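Local atomic coordinates of phosphodiesterase (Candida albicans, PDB entry 6CPU), a protein that belongs to the HD-type cyclic nucleotide phosphodiesterase family and holds a zinc ion and a magnesium ion within a mainly helical fold. Residues A[272-277]-A[348-353]; A[381-386]-A[417-422]; A[225-230]-A[267-272]. All blocks are in the same frame, centred on the assembly; numbering follows the deposited sequence.

Contact 1 of 3, residues A[272-277]-A[348-353]; sequences PFHNFR and GHDVGH. With ZN (zinc ion), chain B; MG (magnesium ion), chain C.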
ATOM      1  N   PRO A 272       7.093   9.329   0.239  1.00 20.42           N
ATOM      2  CA  PRO A 272       7.819   9.198  -1.037  1.00 21.09           C
ATOM      3  C   PRO A 272       8.016   7.755  -1.480  1.00 20.27           C
ATOM      4  O   PRO A 272       7.954   7.472  -2.684  1.00 22.82           O
ATOM      5  CB  PRO A 272       9.164   9.888  -0.747  1.00 21.16           C
ATOM      6  CG  PRO A 272       8.856  10.841   0.342  1.00 20.83           C
ATOM      7  CD  PRO A 272       7.856  10.120   1.216  1.00 21.07           C
ATOM      8  N   PHE A 273       8.258   6.845  -0.541  1.00 20.32           N
ATOM      9  CA  PHE A 273       8.496   5.450  -0.864  1.00 20.75           C
ATOM     10  C   PHE A 273       7.370   4.485  -0.481  1.00 20.94           C
ATOM     11  O   PHE A 273       6.865   3.772  -1.342  1.00 19.73           O
ATOM     12  CB  PHE A 273       9.783   4.958  -0.205  1.00 21.26           C
ATOM     13  CG  PHE A 273      10.180   3.578  -0.628  1.00 21.80           C
ATOM     14  CD1 PHE A 273      11.007   3.395  -1.718  1.00 22.37           C
ATOM     15  CD2 PHE A 273       9.736   2.459   0.058  1.00 23.96           C
ATOM     16  CE1 PHE A 273      11.382   2.137  -2.117  1.00 23.62           C
ATOM     17  CE2 PHE A 273      10.096   1.190  -0.342  1.00 23.80           C
ATOM     18  CZ  PHE A 273      10.937   1.027  -1.436  1.00 24.41           C
ATOM     19  N   HIS A 274       7.021   4.443   0.812  1.00 20.79           N
ATOM     20  CA  HIS A 274       6.012   3.492   1.335  1.00 21.07           C
ATOM     21  C   HIS A 274       4.574   3.934   1.084  1.00 19.56           C
ATOM     22  O   HIS A 274       3.812   4.199   2.009  1.00 20.04           O
ATOM     23  CB  HIS A 274       6.258   3.226   2.825  1.00 21.38           C
ATOM     24  CG  HIS A 274       7.512   2.451   3.079  1.00 21.49           C
ATOM     25  ND1 HIS A 274       8.696   3.049   3.458  1.00 22.54           N
ATOM     26  CD2 HIS A 274       7.780   1.132   2.958  1.00 22.77           C
ATOM     27  CE1 HIS A 274       9.634   2.124   3.583  1.00 22.81           C
ATOM     28  NE2 HIS A 274       9.104   0.952   3.280  1.00 23.79           N
ATOM     29  N   ASN A 275       4.229   4.006  -0.190  1.00 19.38           N
ATOM     30  CA  ASN A 275       2.899   4.424  -0.640  1.00 18.78           C
ATOM     31  C   ASN A 275       2.253   3.291  -1.421  1.00 18.31           C
ATOM     32  O   ASN A 275       2.763   2.171  -1.436  1.00 17.53           O
ATOM     33  CB  ASN A 275       3.006   5.694  -1.460  1.00 18.52           C
ATOM     34  CG  ASN A 275       3.962   5.553  -2.628  1.00 18.75           C
ATOM     35  OD1 ASN A 275       4.210   4.464  -3.116  1.00 19.27           O
ATOM     36  ND2 ASN A 275       4.513   6.652  -3.048  1.00 19.73           N
ATOM     37  N   PHE A 276       1.106   3.562  -2.019  1.00 17.91           N
ATOM     38  CA  PHE A 276       0.369   2.532  -2.768  1.00 18.24           C
ATOM     39  C   PHE A 276       1.200   2.022  -3.956  1.00 18.35           C
ATOM     40  O   PHE A 276       1.158   0.842  -4.276  1.00 18.17           O
ATOM     41  CB  PHE A 276      -0.936   3.124  -3.239  1.00 18.15           C
ATOM     42  CG  PHE A 276      -1.801   2.173  -3.996  1.00 18.14           C
ATOM     43  CD1 PHE A 276      -2.254   1.014  -3.403  1.00 18.27           C
ATOM     44  CD2 PHE A 276      -2.223   2.485  -5.288  1.00 18.63           C
ATOM     45  CE1 PHE A 276      -3.066   0.140  -4.109  1.00 18.47           C
ATOM     46  CE2 PHE A 276      -3.052   1.621  -5.988  1.00 18.27           C
ATOM     47  CZ  PHE A 276      -3.467   0.456  -5.397  1.00 18.56           C
ATOM     48  N   ARG A 277       1.981   2.904  -4.564  1.00 19.50           N
ATOM     49  CA  ARG A 277       2.863   2.512  -5.683  1.00 19.50           C
ATOM     50  C   ARG A 277       3.852   1.405  -5.270  1.00 19.81           C
ATOM     51  O   ARG A 277       4.050   0.454  -6.034  1.00 20.56           O
ATOM     52  CB  ARG A 277       3.577   3.730  -6.288  1.00 19.45           C
ATOM     53  CG  ARG A 277       4.579   3.428  -7.406  1.00 19.51           C
ATOM     54  CD  ARG A 277       5.146   4.680  -8.061  1.00 20.09           C
ATOM     55  NE  ARG A 277       4.085   5.452  -8.694  1.00 20.31           N
ATOM     56  CZ  ARG A 277       3.485   6.517  -8.180  1.00 20.32           C
ATOM     57  NH1 ARG A 277       3.873   7.054  -7.021  1.00 21.34           N
ATOM     58  NH2 ARG A 277       2.493   7.070  -8.850  1.00 21.62           N
ATOM     59  N   GLY A 348      -1.282  -5.791   0.774  1.00 19.74           N
ATOM     60  CA  GLY A 348      -1.547  -5.164   2.076  1.00 19.97           C
ATOM     61  C   GLY A 348      -0.350  -5.026   2.998  1.00 19.99           C
ATOM     62  O   GLY A 348      -0.480  -4.553   4.138  1.00 18.32           O
ATOM     63  N   HIS A 349       0.840  -5.405   2.524  1.00 20.15           N
ATOM     64  CA  HIS A 349       1.956  -5.625   3.455  1.00 21.49           C
ATOM     65  C   HIS A 349       2.495  -4.366   4.147  1.00 20.71           C
ATOM     66  O   HIS A 349       3.156  -4.488   5.182  1.00 21.28           O
ATOM     67  CB  HIS A 349       3.109  -6.391   2.772  1.00 22.76           C
ATOM     68  CG  HIS A 349       4.094  -5.498   2.094  1.00 23.35           C
ATOM     69  ND1 HIS A 349       3.856  -4.927   0.865  1.00 25.01           N
ATOM     70  CD2 HIS A 349       5.304  -5.047   2.493  1.00 24.54           C
ATOM     71  CE1 HIS A 349       4.879  -4.159   0.533  1.00 25.14           C
ATOM     72  NE2 HIS A 349       5.777  -4.218   1.503  1.00 25.91           N
ATOM     73  N   ASP A 350       2.225  -3.180   3.596  1.00 18.97           N
ATOM     74  CA  ASP A 350       2.645  -1.922   4.205  1.00 19.68           C
ATOM     75  C   ASP A 350       1.461  -0.999   4.527  1.00 17.47           C
ATOM     76  O   ASP A 350       1.654   0.199   4.654  1.00 17.08           O
ATOM     77  CB  ASP A 350       3.654  -1.194   3.278  1.00 21.21           C
ATOM     78  CG  ASP A 350       5.114  -1.637   3.501  1.00 23.70           C
ATOM     79  OD1 ASP A 350       5.435  -2.045   4.631  1.00 24.68           O
ATOM     80  OD2 ASP A 350       5.943  -1.532   2.562  1.00 26.75           O
ATOM     81  N   VAL A 351       0.238  -1.530   4.633  1.00 17.72           N
ATOM     82  CA  VAL A 351      -0.924  -0.657   4.858  1.00 18.54           C
ATOM     83  C   VAL A 351      -0.724   0.280   6.050  1.00 17.88           C
ATOM     84  O   VAL A 351      -0.291  -0.129   7.124  1.00 17.88           O
ATOM     85  CB  VAL A 351      -2.281  -1.395   5.007  1.00 19.99           C
ATOM     86  CG1 VAL A 351      -2.725  -2.014   3.688  1.00 20.29           C
ATOM     87  CG2 VAL A 351      -2.244  -2.421   6.110  1.00 21.97           C
ATOM     88  N   GLY A 352      -1.026   1.553   5.839  1.00 17.10           N
ATOM     89  CA  GLY A 352      -1.015   2.534   6.923  1.00 16.67           C
ATOM     90  C   GLY A 352       0.379   3.015   7.264  1.00 15.83           C
ATOM     91  O   GLY A 352       0.563   3.684   8.246  1.00 14.90           O
ATOM     92  N   HIS A 353       1.368   2.673   6.448  1.00 15.95           N
ATOM     93  CA  HIS A 353       2.765   2.990   6.767  1.00 16.26           C
ATOM     94  C   HIS A 353       2.899   4.499   6.881  1.00 15.88           C
ATOM     95  O   HIS A 353       2.454   5.200   5.995  1.00 17.29           O
ATOM     96  CB  HIS A 353       3.679   2.418   5.674  1.00 16.33           C
ATOM     97  CG  HIS A 353       5.130   2.349   6.039  1.00 16.60           C
ATOM     98  ND1 HIS A 353       5.886   3.471   6.273  1.00 17.11           N
ATOM     99  CD2 HIS A 353       5.980   1.298   6.134  1.00 16.58           C
ATOM    100  CE1 HIS A 353       7.132   3.121   6.531  1.00 17.22           C
ATOM    101  NE2 HIS A 353       7.219   1.809   6.456  1.00 17.19           N
TER
HETATM  102 ZN    ZN B 601       7.396  -2.825   1.842  1.00 34.92          ZN
HETATM  103 MG    MG C 602       7.185  -2.901   5.551  1.00 26.72          MG
HETATM  104  O   HOH W   1       1.411   4.245   3.521  1.00 14.58           O
HETATM  105  O   HOH W   2       9.128  -1.533   2.315  1.00 34.55           O
HETATM  106  O   HOH W   3       7.781  -3.704   3.782  1.00 30.21           O
HETATM  107  O   HOH W   4       8.789  -4.055   6.493  1.00 27.32           O
HETATM  108  O   HOH W   5       6.849  -1.808   7.424  1.00 20.33           O
HETATM  109  O   HOH W   6       8.409  -1.354   5.212  1.00 30.35           O
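At the two-metal site of this phosphodiesterase, the ring of His274 lies against the ring of His353. They form an offset stack, with centroids 3.8 Å apart and planes 4° from parallel. His274 ND1 comes within 3.4 Å of His353 CE1. His274 CB also lies over the face of the His353 ring that the His274 ring covers, a CH-pi contact 3.6 Å from its centroid. Phe273 CD2 lies over the other face of the His274 ring, away from His353, so the ring is sandwiched. The His274 ring edge points to the carboxylate of Asp350. There CD2 of His274 comes within 3.3 Å of OD2 of Asp350, and the two planes are 85° apart.

His349 and Asp350 are the adjacent His-Asp pair that gives the HD family its name. His349 NE2 binds the zinc ion at 2.2 Å, and Asp350 OD2 binds it at 2.1 Å. His278 and Asp462 complete the protein ligands of the zinc ion. Asp350 OD1 binds the magnesium ion at 2.2 Å, so this carboxylate bridges the metals. A zinc-bound water is hydrogen-bonded to His274 NE2 at 2.7 Å. The other ring nitrogen, ND1, is hydrogen-bonded to Glu483, so both nitrogens help to fix the ring's rotation. Further from the metals, a second water donates to the backbone oxygens of both His274 and His353.

Contact 2 of 3, residues A[381-386]-A[417-422]; sequences YHASLF and SSILAT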
ATOM      1  N   TYR A 381       1.539  -3.649  13.021  1.00 17.20           N
ATOM      2  CA  TYR A 381       0.550  -2.636  12.680  1.00 17.94           C
ATOM      3  C   TYR A 381      -0.067  -2.899  11.292  1.00 17.02           C
ATOM      4  O   TYR A 381      -1.294  -2.969  11.147  1.00 15.82           O
ATOM      5  CB  TYR A 381       1.214  -1.249  12.759  1.00 18.98           C
ATOM      6  CG  TYR A 381       0.324  -0.104  12.340  1.00 20.50           C
ATOM      7  CD1 TYR A 381       0.436   0.501  11.075  1.00 22.82           C
ATOM      8  CD2 TYR A 381      -0.619   0.387  13.221  1.00 21.86           C
ATOM      9  CE1 TYR A 381      -0.393   1.576  10.735  1.00 24.00           C
ATOM     10  CE2 TYR A 381      -1.442   1.429  12.881  1.00 23.56           C
ATOM     11  CZ  TYR A 381      -1.345   2.014  11.661  1.00 23.86           C
ATOM     12  OH  TYR A 381      -2.240   3.052  11.429  1.00 28.78           O
ATOM     13  N   HIS A 382       0.767  -3.126  10.282  1.00 16.72           N
ATOM     14  CA  HIS A 382       0.242  -3.405   8.945  1.00 16.51           C
ATOM     15  C   HIS A 382      -0.651  -4.643   8.944  1.00 16.54           C
ATOM     16  O   HIS A 382      -1.713  -4.637   8.342  1.00 16.66           O
ATOM     17  CB  HIS A 382       1.342  -3.633   7.886  1.00 17.19           C
ATOM     18  CG  HIS A 382       2.386  -2.571   7.837  1.00 16.81           C
ATOM     19  ND1 HIS A 382       2.091  -1.227   7.854  1.00 16.76           N
ATOM     20  CD2 HIS A 382       3.731  -2.662   7.758  1.00 17.68           C
ATOM     21  CE1 HIS A 382       3.213  -0.534   7.809  1.00 17.61           C
ATOM     22  NE2 HIS A 382       4.221  -1.382   7.752  1.00 17.66           N
ATOM     23  N   ALA A 383      -0.222  -5.701   9.621  1.00 17.35           N
ATOM     24  CA  ALA A 383      -0.977  -6.961   9.622  1.00 18.04           C
ATOM     25  C   ALA A 383      -2.335  -6.780  10.317  1.00 18.05           C
ATOM     26  O   ALA A 383      -3.369  -7.293   9.886  1.00 17.00           O
ATOM     27  CB  ALA A 383      -0.175  -8.048  10.317  1.00 18.46           C
ATOM     28  N   SER A 384      -2.318  -6.045  11.416  1.00 17.96           N
ATOM     29  CA  SER A 384      -3.529  -5.867  12.193  1.00 17.59           C
ATOM     30  C   SER A 384      -4.530  -5.025  11.408  1.00 17.66           C
ATOM     31  O   SER A 384      -5.714  -5.381  11.291  1.00 17.66           O
ATOM     32  CB  SER A 384      -3.202  -5.248  13.546  1.00 17.27           C
ATOM     33  OG  SER A 384      -4.368  -5.243  14.357  1.00 17.64           O
ATOM     34  N   LEU A 385      -4.061  -3.918  10.849  1.00 18.35           N
ATOM     35  CA  LEU A 385      -4.906  -3.108   9.965  1.00 19.39           C
ATOM     36  C   LEU A 385      -5.414  -3.849   8.748  1.00 18.12           C
ATOM     37  O   LEU A 385      -6.589  -3.769   8.418  1.00 16.95           O
ATOM     38  CB  LEU A 385      -4.168  -1.853   9.483  1.00 21.98           C
ATOM     39  CG  LEU A 385      -4.558  -0.591  10.224  1.00 25.57           C
ATOM     40  CD1 LEU A 385      -4.157  -0.688  11.681  1.00 28.55           C
ATOM     41  CD2 LEU A 385      -3.950   0.639   9.564  1.00 25.12           C
ATOM     42  N   PHE A 386      -4.529  -4.521   8.022  1.00 17.27           N
ATOM     43  CA  PHE A 386      -4.960  -5.131   6.772  1.00 17.84           C
ATOM     44  C   PHE A 386      -6.041  -6.183   7.008  1.00 18.50           C
ATOM     45  O   PHE A 386      -7.043  -6.237   6.280  1.00 17.68           O
ATOM     46  CB  PHE A 386      -3.781  -5.722   6.021  1.00 17.70           C
ATOM     47  CG  PHE A 386      -4.119  -6.207   4.646  1.00 17.35           C
ATOM     48  CD1 PHE A 386      -4.765  -5.375   3.725  1.00 18.81           C
ATOM     49  CD2 PHE A 386      -3.763  -7.476   4.249  1.00 18.37           C
ATOM     50  CE1 PHE A 386      -5.056  -5.838   2.439  1.00 19.04           C
ATOM     51  CE2 PHE A 386      -4.047  -7.936   2.971  1.00 18.97           C
ATOM     52  CZ  PHE A 386      -4.685  -7.114   2.065  1.00 18.07           C
ATOM     53  N   SER A 417       1.354 -14.189   8.682  1.00 24.81           N
ATOM     54  CA  SER A 417       2.698 -14.747   8.636  1.00 26.25           C
ATOM     55  C   SER A 417       3.566 -14.039   7.590  1.00 24.83           C
ATOM     56  O   SER A 417       4.690 -13.624   7.875  1.00 25.72           O
ATOM     57  CB  SER A 417       2.613 -16.258   8.354  1.00 27.47           C
ATOM     58  OG  SER A 417       3.871 -16.764   7.973  1.00 31.84           O
ATOM     59  N   SER A 418       3.032 -13.871   6.386  1.00 25.95           N
ATOM     60  CA  SER A 418       3.802 -13.292   5.282  1.00 24.75           C
ATOM     61  C   SER A 418       4.069 -11.802   5.529  1.00 24.38           C
ATOM     62  O   SER A 418       5.183 -11.315   5.306  1.00 22.86           O
ATOM     63  CB  SER A 418       3.095 -13.522   3.944  1.00 25.44           C
ATOM     64  OG  SER A 418       2.748 -14.903   3.776  1.00 27.03           O
ATOM     65  N   ILE A 419       3.068 -11.082   6.037  1.00 23.28           N
ATOM     66  CA  ILE A 419       3.289  -9.687   6.358  1.00 22.97           C
ATOM     67  C   ILE A 419       4.338  -9.533   7.459  1.00 22.94           C
ATOM     68  O   ILE A 419       5.252  -8.699   7.335  1.00 22.58           O
ATOM     69  CB  ILE A 419       1.966  -8.959   6.697  1.00 23.39           C
ATOM     70  CG1 ILE A 419       1.091  -8.906   5.438  1.00 23.82           C
ATOM     71  CG2 ILE A 419       2.266  -7.546   7.173  1.00 22.36           C
ATOM     72  CD1 ILE A 419      -0.263  -8.243   5.623  1.00 24.14           C
ATOM     73  N   LEU A 420       4.235 -10.335   8.519  1.00 23.34           N
ATOM     74  CA  LEU A 420       5.210 -10.275   9.612  1.00 26.19           C
ATOM     75  C   LEU A 420       6.629 -10.605   9.137  1.00 26.50           C
ATOM     76  O   LEU A 420       7.610 -10.025   9.614  1.00 26.39           O
ATOM     77  CB  LEU A 420       4.791 -11.187  10.768  1.00 27.69           C
ATOM     78  CG  LEU A 420       3.600 -10.676  11.585  1.00 29.04           C
ATOM     79  CD1 LEU A 420       3.241 -11.676  12.674  1.00 30.47           C
ATOM     80  CD2 LEU A 420       3.869  -9.308  12.192  1.00 30.35           C
ATOM     81  N   ALA A 421       6.714 -11.462   8.128  1.00 26.93           N
ATOM     82  CA  ALA A 421       7.996 -11.867   7.559  1.00 27.24           C
ATOM     83  C   ALA A 421       8.786 -10.730   6.903  1.00 29.20           C
ATOM     84  O   ALA A 421      10.004 -10.855   6.731  1.00 30.44           O
ATOM     85  CB  ALA A 421       7.781 -13.004   6.576  1.00 27.66           C
ATOM     86  N   THR A 422       8.129  -9.620   6.550  1.00 27.86           N
ATOM     87  CA  THR A 422       8.830  -8.500   5.908  1.00 28.15           C
ATOM     88  C   THR A 422       9.628  -7.611   6.856  1.00 28.58           C
ATOM     89  O   THR A 422      10.261  -6.670   6.406  1.00 29.19           O
ATOM     90  CB  THR A 422       7.883  -7.603   5.081  1.00 28.44           C
ATOM     91  OG1 THR A 422       6.939  -6.963   5.952  1.00 26.33           O
ATOM     92  CG2 THR A 422       7.141  -8.436   4.041  1.00 27.48           C
TER
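Ile419 turns its side chain toward His382, Ala383 and Phe386. Its two branches divide the work. CG2 lies anti to the backbone N and meets Ala383 and the base of His382. It sits 4.0 Å from Ala383 CB and 3.9 Å from Ala383 N. The same methyl is 4.1 Å from His382 CB, so it touches the root of the histidine and not its ring. The other branch runs through CG1, which lies beside the backbone N (chi1 -66°) and extends CD1 toward Phe386. Ile419 CD1 ends 3.8 Å from Phe386 CD2, and the two side chains cross at about a right angle.

This is helix-helix packing within the helical phosphodiesterase domain. It joins helix 377-394 to helix 411-421. The two short segments run roughly antiparallel, with 151° between their directions, and their axes approach to 9.1 Å. Ala383 lies opposite Ile419, with their CA atoms 6.0 Å apart. Its small side chain probably lets the isoleucine methyl come close to the backbone, as the short approach of CG2 to Ala383 N suggests.

In segment 417-422, Thr422 OG1 donates to Ile419 O at 2.8 Å, in the carbonyl plane. Thr422 N donates to the same oxygen, so this carbonyl is gripped twice. The polar end of His382 turns elsewhere, and its ring meets that of His353 beside the metal site. The touching groups across the two helices are thus almost wholly apolar. This implies that between these segments cohesion comes mainly from van der Waals and hydrophobic packing, while the polar atom ND1 of His382 is satisfied by Val351 O of the metal-site loop.

Contact 3 of 3, residues A[225-230]-A[267-272]; sequences LSNDDL and YKNGNP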
ATOM      1  N   LEU A 225       3.368   5.313 -13.702  1.00 25.50           N
ATOM      2  CA  LEU A 225       1.961   4.941 -13.555  1.00 24.09           C
ATOM      3  C   LEU A 225       1.333   5.774 -12.453  1.00 22.97           C
ATOM      4  O   LEU A 225       1.895   5.913 -11.365  1.00 21.92           O
ATOM      5  CB  LEU A 225       1.811   3.456 -13.245  1.00 23.90           C
ATOM      6  CG  LEU A 225       2.461   2.484 -14.225  1.00 24.31           C
ATOM      7  CD1 LEU A 225       2.331   1.080 -13.688  1.00 23.79           C
ATOM      8  CD2 LEU A 225       1.840   2.602 -15.611  1.00 25.04           C
ATOM      9  N   SER A 226       0.173   6.345 -12.751  1.00 20.57           N
ATOM     10  CA  SER A 226      -0.570   7.113 -11.766  1.00 19.92           C
ATOM     11  C   SER A 226      -1.188   6.186 -10.717  1.00 19.04           C
ATOM     12  O   SER A 226      -1.297   4.970 -10.925  1.00 18.18           O
ATOM     13  CB  SER A 226      -1.674   7.904 -12.463  1.00 19.89           C
ATOM     14  OG  SER A 226      -2.686   7.033 -12.940  1.00 20.41           O
ATOM     15  N   ASN A 227      -1.610   6.765  -9.600  1.00 18.78           N
ATOM     16  CA  ASN A 227      -2.344   6.000  -8.604  1.00 19.14           C
ATOM     17  C   ASN A 227      -3.653   5.406  -9.160  1.00 19.12           C
ATOM     18  O   ASN A 227      -4.091   4.352  -8.698  1.00 19.79           O
ATOM     19  CB  ASN A 227      -2.581   6.836  -7.347  1.00 19.98           C
ATOM     20  CG  ASN A 227      -1.332   6.975  -6.504  1.00 20.65           C
ATOM     21  OD1 ASN A 227      -0.550   6.041  -6.395  1.00 22.09           O
ATOM     22  ND2 ASN A 227      -1.149   8.131  -5.897  1.00 21.75           N
ATOM     23  N   ASP A 228      -4.251   6.045 -10.162  1.00 19.59           N
ATOM     24  CA  ASP A 228      -5.399   5.456 -10.856  1.00 19.69           C
ATOM     25  C   ASP A 228      -4.998   4.255 -11.719  1.00 20.54           C
ATOM     26  O   ASP A 228      -5.620   3.187 -11.639  1.00 18.85           O
ATOM     27  CB  ASP A 228      -6.140   6.487 -11.721  1.00 20.14           C
ATOM     28  CG  ASP A 228      -6.995   7.468 -10.913  1.00 22.16           C
ATOM     29  OD1 ASP A 228      -7.241   7.276  -9.695  1.00 23.63           O
ATOM     30  OD2 ASP A 228      -7.478   8.453 -11.519  1.00 23.58           O
ATOM     31  N   ASP A 229      -3.949   4.411 -12.533  1.00 20.38           N
ATOM     32  CA  ASP A 229      -3.407   3.288 -13.308  1.00 20.61           C
ATOM     33  C   ASP A 229      -3.094   2.114 -12.381  1.00 20.00           C
ATOM     34  O   ASP A 229      -3.337   0.959 -12.706  1.00 19.36           O
ATOM     35  CB  ASP A 229      -2.078   3.647 -13.985  1.00 21.67           C
ATOM     36  CG  ASP A 229      -2.189   4.663 -15.109  1.00 22.73           C
ATOM     37  OD1 ASP A 229      -3.218   4.722 -15.835  1.00 23.07           O
ATOM     38  OD2 ASP A 229      -1.169   5.387 -15.292  1.00 21.50           O
ATOM     39  N   LEU A 230      -2.503   2.425 -11.227  1.00 19.95           N
ATOM     40  CA  LEU A 230      -2.063   1.394 -10.291  1.00 19.43           C
ATOM     41  C   LEU A 230      -3.223   0.568  -9.738  1.00 18.56           C
ATOM     42  O   LEU A 230      -3.096  -0.643  -9.531  1.00 18.74           O
ATOM     43  CB  LEU A 230      -1.229   2.015  -9.169  1.00 19.76           C
ATOM     44  CG  LEU A 230       0.154   2.490  -9.650  1.00 20.51           C
ATOM     45  CD1 LEU A 230       0.745   3.526  -8.694  1.00 20.17           C
ATOM     46  CD2 LEU A 230       1.116   1.317  -9.865  1.00 21.30           C
ATOM     47  N   TYR A 267      -3.142   3.614   2.229  1.00 16.35           N
ATOM     48  CA  TYR A 267      -1.753   4.006   1.994  1.00 16.23           C
ATOM     49  C   TYR A 267      -1.643   5.517   1.994  1.00 17.31           C
ATOM     50  O   TYR A 267      -2.547   6.206   1.542  1.00 17.44           O
ATOM     51  CB  TYR A 267      -1.246   3.396   0.669  1.00 16.25           C
ATOM     52  CG  TYR A 267      -0.870   1.943   0.809  1.00 15.82           C
ATOM     53  CD1 TYR A 267      -1.753   0.925   0.482  1.00 15.99           C
ATOM     54  CD2 TYR A 267       0.388   1.577   1.290  1.00 15.92           C
ATOM     55  CE1 TYR A 267      -1.410  -0.406   0.648  1.00 16.16           C
ATOM     56  CE2 TYR A 267       0.729   0.243   1.459  1.00 15.42           C
ATOM     57  CZ  TYR A 267      -0.162  -0.747   1.135  1.00 15.91           C
ATOM     58  OH  TYR A 267       0.215  -2.082   1.308  1.00 16.06           O
ATOM     59  N   LYS A 268      -0.553   6.047   2.536  1.00 18.19           N
ATOM     60  CA  LYS A 268      -0.375   7.504   2.613  1.00 19.37           C
ATOM     61  C   LYS A 268       0.290   8.046   1.338  1.00 19.83           C
ATOM     62  O   LYS A 268       1.462   7.755   1.079  1.00 18.88           O
ATOM     63  CB  LYS A 268       0.459   7.845   3.847  1.00 21.67           C
ATOM     64  CG  LYS A 268      -0.289   7.460   5.108  1.00 24.09           C
ATOM     65  CD  LYS A 268       0.548   7.612   6.346  1.00 27.79           C
ATOM     66  CE  LYS A 268      -0.299   7.712   7.603  1.00 30.28           C
ATOM     67  NZ  LYS A 268      -1.481   6.824   7.607  1.00 33.02           N
ATOM     68  N   ASN A 269      -0.456   8.839   0.566  1.00 18.70           N
ATOM     69  CA  ASN A 269      -0.030   9.242  -0.770  1.00 19.58           C
ATOM     70  C   ASN A 269       1.197  10.110  -0.780  1.00 19.51           C
ATOM     71  O   ASN A 269       1.928  10.120  -1.762  1.00 21.21           O
ATOM     72  CB  ASN A 269      -1.114  10.042  -1.464  1.00 21.43           C
ATOM     73  CG  ASN A 269      -2.318   9.221  -1.748  1.00 24.18           C
ATOM     74  OD1 ASN A 269      -3.017   8.806  -0.816  1.00 25.67           O
ATOM     75  ND2 ASN A 269      -2.570   8.962  -3.019  1.00 24.88           N
ATOM     76  N   GLY A 270       1.383  10.873   0.283  1.00 18.67           N
ATOM     77  CA  GLY A 270       2.572  11.729   0.408  1.00 20.46           C
ATOM     78  C   GLY A 270       3.836  11.036   0.866  1.00 19.87           C
ATOM     79  O   GLY A 270       4.882  11.691   0.977  1.00 22.34           O
ATOM     80  N   ASN A 271       3.778   9.740   1.180  1.00 19.42           N
ATOM     81  CA  ASN A 271       4.996   9.015   1.505  1.00 19.19           C
ATOM     82  C   ASN A 271       5.807   8.918   0.211  1.00 19.81           C
ATOM     83  O   ASN A 271       5.275   8.487  -0.809  1.00 18.50           O
ATOM     84  CB  ASN A 271       4.747   7.607   2.035  1.00 19.56           C
ATOM     85  CG  ASN A 271       4.181   7.580   3.460  1.00 17.85           C
ATOM     86  OD1 ASN A 271       3.970   8.604   4.112  1.00 18.06           O
ATOM     87  ND2 ASN A 271       3.952   6.396   3.938  1.00 18.72           N
ATOM     88  N   PRO A 272       7.093   9.329   0.239  1.00 20.42           N
ATOM     89  CA  PRO A 272       7.819   9.198  -1.037  1.00 21.09           C
ATOM     90  C   PRO A 272       8.016   7.755  -1.480  1.00 20.27           C
ATOM     91  O   PRO A 272       7.954   7.472  -2.684  1.00 22.82           O
ATOM     92  CB  PRO A 272       9.164   9.888  -0.747  1.00 21.16           C
ATOM     93  CG  PRO A 272       8.856  10.841   0.342  1.00 20.83           C
ATOM     94  CD  PRO A 272       7.856  10.120   1.216  1.00 21.07           C
TER
HETATM   95  O   HOH W   7       1.429   8.592  -4.151  1.00 19.11           O
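This is a small, water-mediated contact between the start of helix 227-242 and the loop that leads from helix 253-264 to helix 276-292. It rests on two asparagines, Asn227 and Asn269, and buries only 58 Å² in all. Their amide nitrogens, Asn227 ND2 and Asn269 ND2, are 3.3 Å apart. Both are donors, so they do not bond to each other. The amide planes are almost perpendicular, at 88°.

A water makes the link instead. It accepts from Asn227 ND2 at 3.1 Å and donates to the backbone oxygen of Asn269 at 2.9 Å. The amide nitrogen of Asn269 is directed to other acceptors, the backbone oxygens of Thr36 and Thr38. Having acceptors of their own is consistent with the two donors lying this close.

Each asparagine lies in a recognisable local motif. On the helix side, Ser226 and Asp229 make a capping box. Asp229 N donates to Ser226 OG at 2.9 Å, nearly straight at 175°. In return, Ser226 N donates to Asp229 OD2 at 3.0 Å. Asn227 is the first residue of the helix so capped. On the loop side, Lys268 to Asn271 form a type I beta turn, closed by Asn271 N to Lys268 O at 3.1 Å, with Asn269 at one of its corners.

Salt bridges tie the capped end to its neighbours: Asp229 to Arg207 of helix 205-216, and Asp228 to Arg264 of helix 253-264. Leu230 packs on Phe276, Arg277 and Val280 of helix 276-292.

Contact 1 lies nearest the centre of the chain and combines ring stacking with metal binding and water. Contact 2 is also buried but further out, and its chemistry is apolar. Contact 3 is only partly buried, small and polar. Contacts 1 and 3 share Pro272, and both involve the loop entering helix 276-292. Asn271 ND2 donates to His353 O, and Arg277 NH2 to Leu225 O, so each segment of contact 3 is bonded to contact 1. Contact 2 reaches contact 1 through the 348-353 loop, by His382 on Val351 O and by Tyr381 packing on Gly352 O. Contacts 2 and 3 do not touch, and contact 1 joins them.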